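Local coordinates for computationally designed four-helix bundle protein (Synthetic construct, PDB 3U3B) that is of unknown function but folds as a hyperthermostable four-helix bundle whose hydrophobic core was completely redesigned by computation, at residues 21-26 / 92-97; 41-46 / 70-75. All coordinates share one frame; numbering follows the deposited sequence.

Contact 1 of 2, residues 21-26 / 92-97; sequences NVNDDI and KKLDMV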
loop_
_atom_site.group_PDB
_atom_site.type_symbol
_atom_site.label_atom_id
_atom_site.label_comp_id
_atom_site.label_asym_id
_atom_site.label_seq_id
_atom_site.Cartn_x
_atom_site.Cartn_y
_atom_site.Cartn_z
ATOM N N ASN A 21 -8.185 1.784 -2.388
ATOM C CA ASN A 21 -8.754 0.748 -1.515
ATOM C C ASN A 21 -8.053 0.714 -0.151
ATOM O O ASN A 21 -8.716 0.622 0.894
ATOM C CB ASN A 21 -8.640 -0.645 -2.164
ATOM C CG ASN A 21 -9.577 -0.844 -3.352
ATOM O OD1 ASN A 21 -10.639 -0.223 -3.452
ATOM N ND2 ASN A 21 -9.197 -1.760 -4.241
ATOM N N VAL A 22 -6.722 0.802 -0.151
ATOM C CA VAL A 22 -5.957 0.866 1.102
ATOM C C VAL A 22 -6.272 2.159 1.892
ATOM O O VAL A 22 -6.476 2.124 3.114
ATOM C CB VAL A 22 -4.415 0.720 0.887
ATOM C CG1 VAL A 22 -3.676 0.979 2.171
ATOM C CG2 VAL A 22 -4.068 -0.691 0.399
ATOM N N ASN A 23 -6.362 3.279 1.194
ATOM C CA ASN A 23 -6.702 4.524 1.842
ATOM C C ASN A 23 -8.095 4.496 2.464
ATOM O O ASN A 23 -8.316 5.049 3.556
ATOM C CB ASN A 23 -6.578 5.678 0.875
ATOM C CG ASN A 23 -5.179 6.199 0.824
ATOM O OD1 ASN A 23 -4.506 6.252 1.847
ATOM N ND2 ASN A 23 -4.710 6.564 -0.360
ATOM N N ASP A 24 -9.025 3.858 1.768
ATOM C CA ASP A 24 -10.397 3.704 2.265
ATOM C C ASP A 24 -10.407 2.828 3.525
ATOM O O ASP A 24 -11.103 3.135 4.487
ATOM C CB ASP A 24 -11.299 3.128 1.167
ATOM C CG ASP A 24 -11.656 4.162 0.070
ATOM O OD1 ASP A 24 -11.702 5.388 0.325
ATOM O OD2 ASP A 24 -11.869 3.744 -1.081
ATOM N N ASP A 25 -9.595 1.770 3.551
ATOM C CA ASP A 25 -9.497 0.931 4.763
ATOM C C ASP A 25 -8.749 1.620 5.911
ATOM O O ASP A 25 -9.102 1.437 7.083
ATOM C CB ASP A 25 -8.860 -0.428 4.451
ATOM C CG ASP A 25 -9.821 -1.371 3.741
ATOM O OD1 ASP A 25 -11.048 -1.088 3.702
ATOM O OD2 ASP A 25 -9.347 -2.415 3.239
ATOM N N ILE A 26 -7.760 2.443 5.588
ATOM C CA ILE A 26 -7.039 3.189 6.607
ATOM C C ILE A 26 -7.970 4.190 7.304
ATOM O O ILE A 26 -7.865 4.417 8.513
ATOM C CB ILE A 26 -5.855 3.929 6.022
ATOM C CG1 ILE A 26 -4.690 2.969 5.787
ATOM C CG2 ILE A 26 -5.424 5.028 6.953
ATOM C CD1 ILE A 26 -3.490 3.660 5.192
ATOM N N LYS A 92 2.055 8.187 5.468
ATOM C CA LYS A 92 3.124 8.917 4.833
ATOM C C LYS A 92 3.803 8.093 3.718
ATOM O O LYS A 92 4.145 8.616 2.648
ATOM C CB LYS A 92 4.150 9.309 5.871
ATOM C CG LYS A 92 5.319 10.000 5.266
ATOM C CD LYS A 92 6.298 10.371 6.329
ATOM C CE LYS A 92 7.606 10.813 5.724
ATOM N NZ LYS A 92 8.694 10.751 6.745
ATOM N N LYS A 93 4.004 6.808 3.970
ATOM C CA LYS A 93 4.587 5.946 2.952
ATOM C C LYS A 93 3.652 5.686 1.794
ATOM O O LYS A 93 4.088 5.550 0.669
ATOM C CB LYS A 93 4.988 4.596 3.538
ATOM C CG LYS A 93 6.248 4.666 4.326
ATOM C CD LYS A 93 6.596 3.307 4.894
ATOM C CE LYS A 93 7.643 3.471 5.989
ATOM N NZ LYS A 93 8.717 4.435 5.570
ATOM N N LEU A 94 2.373 5.548 2.082
ATOM C CA LEU A 94 1.416 5.304 1.030
ATOM C C LEU A 94 1.383 6.515 0.084
ATOM O O LEU A 94 1.210 6.370 -1.121
ATOM C CB LEU A 94 0.039 5.051 1.627
ATOM C CG LEU A 94 -0.899 4.284 0.693
ATOM C CD1 LEU A 94 -0.316 2.905 0.323
ATOM C CD2 LEU A 94 -2.278 4.150 1.338
ATOM N N ASP A 95 1.520 7.708 0.642
ATOM C CA ASP A 95 1.574 8.911 -0.171
ATOM C C ASP A 95 2.847 8.953 -1.015
ATOM O O ASP A 95 2.830 9.412 -2.137
ATOM C CB ASP A 95 1.485 10.139 0.716
ATOM C CG ASP A 95 0.112 10.297 1.356
ATOM O OD1 ASP A 95 -0.855 9.643 0.880
ATOM O OD2 ASP A 95 0.009 11.072 2.342
ATOM N N MET A 96 3.949 8.468 -0.459
ATOM C CA MET A 96 5.174 8.302 -1.223
ATOM C C MET A 96 4.922 7.367 -2.403
ATOM O O MET A 96 5.367 7.645 -3.517
ATOM C CB MET A 96 6.298 7.753 -0.329
ATOM C CG MET A 96 6.890 8.791 0.610
ATOM S SD MET A 96 7.809 8.113 2.021
ATOM C CE MET A 96 8.896 6.939 1.194
ATOM N N VAL A 97 4.201 6.273 -2.161
ATOM C CA VAL A 97 3.905 5.301 -3.212
ATOM C C VAL A 97 3.106 5.975 -4.309
ATOM O O VAL A 97 3.369 5.784 -5.484
ATOM C CB VAL A 97 3.099 4.081 -2.689
ATOM C CG1 VAL A 97 2.594 3.236 -3.853
ATOM C CG2 VAL A 97 3.941 3.245 -1.759
HETATM O O HOH W 1 -2.094 7.872 -1.167
#
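Leu94 holds CG anti to its own backbone nitrogen (chi1 -158°), which turns CG toward the first helix, and chi2 of 60° leaves CD2 as the extended branch, reaching Val22, Asn23 and Ile26. Asn23 turns its amide in from the flank of helix 3-30. A single methyl, Leu94 CD2, makes every close contact with residues 21-26. Val22 CG1 meets it at 3.6 Å, and the two side chains meet at a slant. CG1 is the branch of Val22 that lies anti to the backbone nitrogen. Ile26 CD1 reaches the same methyl from one turn further along, at 4.1 Å, running past Leu94 in the opposite direction. The third neighbour is polar: Asn23 OD1 comes to 3.1 Å from Leu94 CD2, which is tight for an oxygen beside a methyl. Asn23 ND2 donates to a water 3.0 Å away. That water in turn donates to Asp95 OD1, also at 3.0 Å. The two segments run antiparallel at 163°, their axes 11.4 Å apart at closest approach. Val22 also packs on Leu45 of helix 36-56. Ile26 continues along helix 84-102 onto Val90 and Lys91. The chemistry thus changes across the interface. Apolar methyls fill the buried side, while the amide, water and carboxylate bridge the helices at the more exposed edge without a direct hydrogen bond between them.

Contact 2 of 2, residues 41-46 / 70-75; sequences KIYRLV and NLVDKM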
loop_
_atom_site.group_PDB
_atom_site.type_symbol
_atom_site.label_atom_id
_atom_site.label_comp_id
_atom_site.label_asym_id
_atom_site.label_seq_id
_atom_site.Cartn_x
_atom_site.Cartn_y
_atom_site.Cartn_z
ATOM N N LYS A 41 -6.719 -6.919 5.814
ATOM C CA LYS A 41 -7.104 -6.578 4.434
ATOM C C LYS A 41 -6.056 -5.672 3.793
ATOM O O LYS A 41 -5.703 -5.829 2.610
ATOM C CB LYS A 41 -8.456 -5.847 4.404
ATOM C CG LYS A 41 -9.650 -6.815 4.505
ATOM C CD LYS A 41 -10.972 -6.125 4.902
ATOM C CE LYS A 41 -12.032 -7.137 5.375
ATOM N NZ LYS A 41 -12.192 -8.303 4.446
ATOM N N ILE A 42 -5.596 -4.706 4.570
ATOM C CA ILE A 42 -4.562 -3.797 4.132
ATOM C C ILE A 42 -3.271 -4.520 3.782
ATOM O O ILE A 42 -2.672 -4.248 2.732
ATOM C CB ILE A 42 -4.305 -2.701 5.206
ATOM C CG1 ILE A 42 -5.462 -1.701 5.231
ATOM C CG2 ILE A 42 -2.983 -1.962 4.968
ATOM C CD1 ILE A 42 -5.458 -0.849 6.497
ATOM N N TYR A 43 -2.847 -5.450 4.627
ATOM C CA TYR A 43 -1.631 -6.191 4.350
ATOM C C TYR A 43 -1.779 -6.903 3.023
ATOM O O TYR A 43 -0.865 -6.850 2.195
ATOM C CB TYR A 43 -1.330 -7.224 5.428
ATOM C CG TYR A 43 -0.005 -7.895 5.198
ATOM C CD1 TYR A 43 1.154 -7.387 5.756
ATOM C CD2 TYR A 43 0.100 -8.994 4.341
ATOM C CE1 TYR A 43 2.367 -7.967 5.522
ATOM C CE2 TYR A 43 1.331 -9.592 4.102
ATOM C CZ TYR A 43 2.452 -9.061 4.690
ATOM O OH TYR A 43 3.664 -9.633 4.467
ATOM N N ARG A 44 -2.917 -7.578 2.818
ATOM C CA ARG A 44 -3.112 -8.361 1.578
ATOM C C ARG A 44 -3.223 -7.486 0.303
ATOM O O ARG A 44 -2.781 -7.906 -0.775
ATOM C CB ARG A 44 -4.264 -9.374 1.697
ATOM C CG ARG A 44 -3.928 -10.575 2.616
ATOM C CD ARG A 44 -5.040 -11.627 2.710
ATOM N NE ARG A 44 -6.260 -11.063 3.310
ATOM C CZ ARG A 44 -6.663 -11.226 4.563
ATOM N NH1 ARG A 44 -5.998 -11.986 5.419
ATOM N NH2 ARG A 44 -7.779 -10.645 4.952
ATOM N N LEU A 45 -3.783 -6.283 0.426
ATOM C CA LEU A 45 -3.829 -5.329 -0.659
ATOM C C LEU A 45 -2.427 -4.875 -1.035
ATOM O O LEU A 45 -2.071 -4.858 -2.234
ATOM C CB LEU A 45 -4.698 -4.117 -0.301
ATOM C CG LEU A 45 -6.203 -4.371 -0.340
ATOM C CD1 LEU A 45 -6.950 -3.261 0.413
ATOM C CD2 LEU A 45 -6.726 -4.506 -1.770
ATOM N N VAL A 46 -1.627 -4.536 -0.031
ATOM C CA VAL A 46 -0.264 -4.080 -0.270
ATOM C C VAL A 46 0.593 -5.202 -0.895
ATOM O O VAL A 46 1.423 -4.943 -1.788
ATOM C CB VAL A 46 0.366 -3.542 1.013
ATOM C CG1 VAL A 46 1.827 -3.189 0.821
ATOM C CG2 VAL A 46 -0.403 -2.309 1.509
ATOM N N ASN A 70 6.314 -4.588 6.078
ATOM C CA ASN A 70 7.048 -4.866 7.301
ATOM C C ASN A 70 6.365 -4.255 8.519
ATOM O O ASN A 70 6.232 -4.925 9.550
ATOM C CB ASN A 70 8.490 -4.366 7.222
ATOM C CG ASN A 70 9.352 -5.207 6.304
ATOM O OD1 ASN A 70 8.979 -6.321 5.917
ATOM N ND2 ASN A 70 10.525 -4.680 5.961
ATOM N N LEU A 71 5.944 -2.997 8.401
ATOM C CA LEU A 71 5.296 -2.305 9.511
ATOM C C LEU A 71 3.955 -2.950 9.838
ATOM O O LEU A 71 3.661 -3.220 11.000
ATOM C CB LEU A 71 5.101 -0.822 9.175
ATOM C CG LEU A 71 4.736 0.095 10.344
ATOM C CD1 LEU A 71 5.802 0.064 11.436
ATOM C CD2 LEU A 71 4.545 1.509 9.831
ATOM N N VAL A 72 3.154 -3.221 8.816
ATOM C CA VAL A 72 1.858 -3.816 9.061
ATOM C C VAL A 72 2.012 -5.229 9.612
ATOM O O VAL A 72 1.291 -5.625 10.534
ATOM C CB VAL A 72 0.956 -3.773 7.817
ATOM C CG1 VAL A 72 -0.354 -4.462 8.122
ATOM C CG2 VAL A 72 0.688 -2.346 7.433
ATOM N N ASP A 73 2.967 -5.997 9.097
ATOM C CA ASP A 73 3.183 -7.313 9.673
ATOM C C ASP A 73 3.475 -7.279 11.194
ATOM O O ASP A 73 2.933 -8.101 11.969
ATOM C CB ASP A 73 4.290 -8.053 8.941
ATOM C CG ASP A 73 4.379 -9.491 9.377
ATOM O OD1 ASP A 73 3.393 -10.229 9.155
ATOM O OD2 ASP A 73 5.419 -9.886 9.943
ATOM N N LYS A 74 4.336 -6.358 11.625
ATOM C CA LYS A 74 4.618 -6.167 13.056
ATOM C C LYS A 74 3.340 -5.886 13.870
ATOM O O LYS A 74 3.184 -6.390 14.988
ATOM C CB LYS A 74 5.643 -5.041 13.270
ATOM C CG LYS A 74 7.100 -5.438 12.991
ATOM C CD LYS A 74 8.036 -4.249 13.269
ATOM C CE LYS A 74 9.445 -4.399 12.656
ATOM N NZ LYS A 74 10.399 -5.245 13.449
ATOM N N MET A 75 2.424 -5.101 13.301
ATOM C CA MET A 75 1.142 -4.808 13.951
ATOM C C MET A 75 0.245 -6.038 14.067
ATOM O O MET A 75 -0.435 -6.231 15.077
ATOM C CB MET A 75 0.384 -3.739 13.178
ATOM C CG MET A 75 1.117 -2.435 13.052
ATOM S SD MET A 75 0.172 -1.280 12.048
ATOM C CE MET A 75 1.482 -0.421 11.212
#
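This is an antiparallel helix-helix contact between helix 36-56 and helix 59-76, in which Tyr43 lies against Val72 and Asp73 at a partly buried place in the four-helix bundle. The axes of the two segments approach to 9.9 Å at an angle of 153°. The backbones come nearest at Tyr43 and Val72, whose CA atoms are 6.3 Å apart. Tyr43 holds CG anti to the backbone nitrogen (chi1 -175°), which carries the ring over towards the second helix. Its CB sits 4.0 Å from Val72 CG1. The same methyl lies at the edge of the ring, near its plane, and is 4.1 Å from Tyr43 CD1. Further out, Tyr43 CE1 touches Asp73 CB at 3.9 Å. It is the methylene of Asp73, not its carboxylate, that meets the ring. Here the two side chains run alongside each other and point the same way, with the ring and carboxylate planes 53° apart. On the more buried side the contact is looser: Ile42 CG2 and Val72 CG2 are 4.4 Å apart. No hydrogen bond joins the two segments, so aliphatic and aromatic packing makes the interface. The Tyr43 side chain also touches Met69 and Leu76 of helix 59-76, and Val72 also touches Trp39, on the same helix as Tyr43. Ile42 packs on Asp25 of helix 3-30, while Leu71 and Met75 pack on Leu86 and Val90 of helix 84-102.

In the fold
The two contacts pair all four helices of the bundle. Contact 1 joins the first helix, 3-30, to the last, 84-102. Contact 2 joins the middle two, 36-56 and 59-76, and falls between the two halves of contact 1 in chain order. Their centres are about 11 Å apart. They touch where helix 3-30 meets helix 36-56: Val22 CG2 lies 3.6 Å from Leu45 CB, and Asp25 CB lies 3.7 Å from Ile42 CG1. Both pairs are antiparallel. All four segments belong to the region that resembles Hpt domains in sequence, consistent with an up-and-down four-helix bundle. Contact 1 joins segments 66 residues apart; in contact 2, a shorter helical hairpin, the separation is 24.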